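Local coordinates for extracellular solute-binding protein family 1 (PDB 5IXP), which probably binds a solute outside the cell and delivers it to an ABC transporter, as family 1 extracellular solute-binding proteins do, at residues V259-P264 / F339-N344. Numbering follows the deposited sequence.
Sequences VADVFP and FVNRAN
One carboxylate, that of Asp261, is shared between two consecutive residues of a helix, each oxygen serving a different side chain. Arg342 reaches it through its inner nitrogen: Arg342 NE lies 2.8 Å from Asp261 OD1 in a salt bridge whose N-H...O angle is 175°. OD1 is met nearly along its C-O axis and sits in the guanidinium plane, although the carboxylate itself is turned 63° from that plane. Asn341 takes the other oxygen: Asn341 ND2 stands 2.7 Å from Asp261 OD2 and meets the syn lone pair of that oxygen, the one on the side of OD1. Here the amide and carboxylate are almost coplanar, and the donor points nearly straight at the oxygen.

Asp261 is the centre of an inverse gamma turn just beyond strand 257-260. With CG anti to its backbone N (chi1 -174°), its short side chain brings both oxygens to helix 335-344. The longer Arg342 bends at chi2 and chi3 and lays one guanidinium face against the chain, with Val262 CA stacked centrally over the group, 3.9 Å from its centre. Arg342 NH2 comes within 3.8 Å of Phe263 CB and is hydrogen-bonded to Gly266 O, so a second acceptor further along the loop fixes the rotation of the group.

Beside this polar cluster, a looser apolar contact joins strand and helix: Val259 CG2 approaches Phe339 CZ obliquely at 4.3 Å. The branched valine and broad phenylalanine suit this buried place, where Val259 also packs on Val335 and Ile338 and Phe339 on Phe310.

Within the periplasmic-binding-protein type fold, helix 335-344 is thus joined to the loop after strand 257-260, which pairs antiparallel with strand 108-121. Asp261 would be expected to balance much of the charge of buried Arg342, and the paired donors to favour the ionised carboxylate, Asn341 contributing a directional bond without net charge.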
ATOM      1  N   VAL A 259      14.281  -4.844  10.842  0.59 14.58           N
ATOM      2  CA  VAL A 259      13.770  -3.861   9.898  0.59 15.35           C
ATOM      3  C   VAL A 259      14.614  -2.604  10.007  0.59 15.73           C
ATOM      4  O   VAL A 259      14.959  -2.158  11.106  0.59 17.92           O
ATOM      5  CB  VAL A 259      12.269  -3.572  10.119  0.59 16.68           C
ATOM      6  CG1 VAL A 259      12.016  -3.088  11.517  0.59 15.43           C
ATOM      7  CG2 VAL A 259      11.765  -2.567   9.097  0.59 19.13           C
ATOM      8  N   ALA A 260      14.977  -2.066   8.849  1.00 15.80           N
ATOM      9  CA  ALA A 260      15.832  -0.897   8.722  1.00 15.32           C
ATOM     10  C   ALA A 260      14.989   0.331   8.394  1.00 16.83           C
ATOM     11  O   ALA A 260      14.070   0.264   7.573  1.00 17.42           O
ATOM     12  CB  ALA A 260      16.893  -1.114   7.640  1.00 18.46           C
ATOM     13  N   ASP A 261      15.314   1.456   9.036  1.00 16.22           N
ATOM     14  CA  ASP A 261      14.560   2.699   8.884  1.00 13.59           C
ATOM     15  C   ASP A 261      15.028   3.416   7.619  1.00 16.54           C
ATOM     16  O   ASP A 261      15.746   4.418   7.657  1.00 16.25           O
ATOM     17  CB  ASP A 261      14.747   3.568  10.121  1.00 14.03           C
ATOM     18  CG  ASP A 261      13.877   4.823  10.110  1.00 18.86           C
ATOM     19  OD1 ASP A 261      13.120   5.055   9.142  1.00 19.73           O
ATOM     20  OD2 ASP A 261      13.962   5.592  11.083  1.00 23.46           O
ATOM     21  N   VAL A 262      14.602   2.877   6.475  1.00 14.65           N
ATOM     22  CA  VAL A 262      15.077   3.347   5.177  1.00 14.98           C
ATOM     23  C   VAL A 262      14.108   2.836   4.131  1.00 16.18           C
ATOM     24  O   VAL A 262      13.440   1.816   4.330  1.00 16.64           O
ATOM     25  CB  VAL A 262      16.523   2.860   4.889  1.00 17.95           C
ATOM     26  CG1 VAL A 262      16.536   1.350   4.658  1.00 17.45           C
ATOM     27  CG2 VAL A 262      17.123   3.572   3.675  1.00 17.44           C
ATOM     28  N   PHE A 263      14.025   3.554   3.009  1.00 14.37           N
ATOM     29  CA  PHE A 263      13.363   2.994   1.851  1.00 14.65           C
ATOM     30  C   PHE A 263      14.101   3.554   0.642  1.00 14.74           C
ATOM     31  O   PHE A 263      14.281   4.780   0.554  1.00 19.14           O
ATOM     32  CB  PHE A 263      11.868   3.318   1.763  1.00 12.97           C
ATOM     33  CG  PHE A 263      11.132   2.428   0.809  1.00 14.91           C
ATOM     34  CD1 PHE A 263      10.894   1.096   1.139  1.00 15.75           C
ATOM     35  CD2 PHE A 263      10.698   2.900  -0.417  1.00 13.40           C
ATOM     36  CE1 PHE A 263      10.227   0.254   0.269  1.00 16.39           C
ATOM     37  CE2 PHE A 263      10.024   2.056  -1.303  1.00 14.76           C
ATOM     38  CZ  PHE A 263       9.791   0.734  -0.954  1.00 15.76           C
ATOM     39  N   PRO A 264      14.552   2.707  -0.278  1.00 12.98           N
ATOM     40  CA  PRO A 264      15.301   3.211  -1.433  1.00 16.17           C
ATOM     41  C   PRO A 264      14.470   4.224  -2.205  1.00 20.03           C
ATOM     42  O   PRO A 264      13.292   3.996  -2.488  1.00 22.92           O
ATOM     43  CB  PRO A 264      15.579   1.947  -2.259  1.00 15.05           C
ATOM     44  CG  PRO A 264      15.455   0.811  -1.282  1.00 16.12           C
ATOM     45  CD  PRO A 264      14.362   1.249  -0.333  1.00 12.80           C
ATOM     46  N   PHE A 339       8.192   3.458  11.576  1.00 14.05           N
ATOM     47  CA  PHE A 339       7.171   3.662  10.559  1.00 13.18           C
ATOM     48  C   PHE A 339       6.563   5.059  10.599  1.00 14.33           C
ATOM     49  O   PHE A 339       6.022   5.507   9.578  1.00 15.72           O
ATOM     50  CB  PHE A 339       6.131   2.544  10.655  1.00 11.90           C
ATOM     51  CG  PHE A 339       6.657   1.245  10.131  1.00 14.27           C
ATOM     52  CD1 PHE A 339       6.787   1.046   8.761  1.00 15.12           C
ATOM     53  CD2 PHE A 339       7.108   0.257  10.992  1.00 16.59           C
ATOM     54  CE1 PHE A 339       7.313  -0.139   8.262  1.00 13.84           C
ATOM     55  CE2 PHE A 339       7.635  -0.913  10.498  1.00 19.01           C
ATOM     56  CZ  PHE A 339       7.734  -1.111   9.131  1.00 16.87           C
ATOM     57  N   VAL A 340       6.696   5.790  11.709  1.00 14.71           N
ATOM     58  CA  VAL A 340       6.439   7.231  11.662  1.00 14.73           C
ATOM     59  C   VAL A 340       7.390   7.891  10.672  1.00 16.69           C
ATOM     60  O   VAL A 340       6.970   8.647   9.785  1.00 17.57           O
ATOM     61  CB  VAL A 340       6.557   7.857  13.063  1.00 15.73           C
ATOM     62  CG1 VAL A 340       6.657   9.373  12.958  1.00 17.46           C
ATOM     63  CG2 VAL A 340       5.359   7.462  13.912  1.00 16.89           C
ATOM     64  N   ASN A 341       8.690   7.619  10.813  0.64 15.53           N
ATOM     65  CA  ASN A 341       9.664   8.160   9.866  0.64 17.97           C
ATOM     66  C   ASN A 341       9.346   7.736   8.439  0.64 15.58           C
ATOM     67  O   ASN A 341       9.421   8.551   7.511  0.64 15.75           O
ATOM     68  CB  ASN A 341      11.077   7.712  10.238  0.64 17.79           C
ATOM     69  CG  ASN A 341      11.573   8.348  11.512  0.64 17.79           C
ATOM     70  OD1 ASN A 341      11.057   9.377  11.949  0.64 19.24           O
ATOM     71  ND2 ASN A 341      12.602   7.749  12.109  0.64 17.97           N
ATOM     72  N   ARG A 342       8.986   6.464   8.243  1.00 13.60           N
ATOM     73  CA  ARG A 342       8.711   5.987   6.887  1.00 12.59           C
ATOM     74  C   ARG A 342       7.485   6.674   6.300  1.00 14.89           C
ATOM     75  O   ARG A 342       7.461   6.998   5.109  1.00 17.71           O
ATOM     76  CB  ARG A 342       8.538   4.464   6.870  1.00 12.78           C
ATOM     77  CG  ARG A 342       9.771   3.672   7.331  1.00 14.01           C
ATOM     78  CD  ARG A 342      10.957   3.794   6.372  1.00 15.67           C
ATOM     79  NE  ARG A 342      11.836   4.931   6.648  1.00 18.04           N
ATOM     80  CZ  ARG A 342      12.123   5.892   5.767  1.00 18.88           C
ATOM     81  NH1 ARG A 342      12.949   6.873   6.103  1.00 21.49           N
ATOM     82  NH2 ARG A 342      11.597   5.875   4.546  1.00 19.65           N
ATOM     83  N   ALA A 343       6.464   6.925   7.121  1.00 14.63           N
ATOM     84  CA  ALA A 343       5.285   7.624   6.620  1.00 14.06           C
ATOM     85  C   ALA A 343       5.613   9.069   6.277  1.00 14.97           C
ATOM     86  O   ALA A 343       5.153   9.591   5.250  1.00 15.85           O
ATOM     87  CB  ALA A 343       4.154   7.559   7.648  1.00 12.91           C
ATOM     88  N   ASN A 344       6.414   9.729   7.119  1.00 15.27           N
ATOM     89  CA  ASN A 344       6.744  11.133   6.898  1.00 18.50           C
ATOM     90  C   ASN A 344       7.614  11.340   5.669  1.00 22.29           C
ATOM     91  O   ASN A 344       7.717  12.470   5.183  1.00 25.12           O
ATOM     92  CB  ASN A 344       7.446  11.719   8.126  1.00 20.42           C
ATOM     93  CG  ASN A 344       6.476  12.068   9.235  1.00 21.50           C
ATOM     94  OD1 ASN A 344       5.322  12.381   8.971  1.00 23.15           O
ATOM     95  ND2 ASN A 344       6.943  12.030  10.480  1.00 25.12           N
TER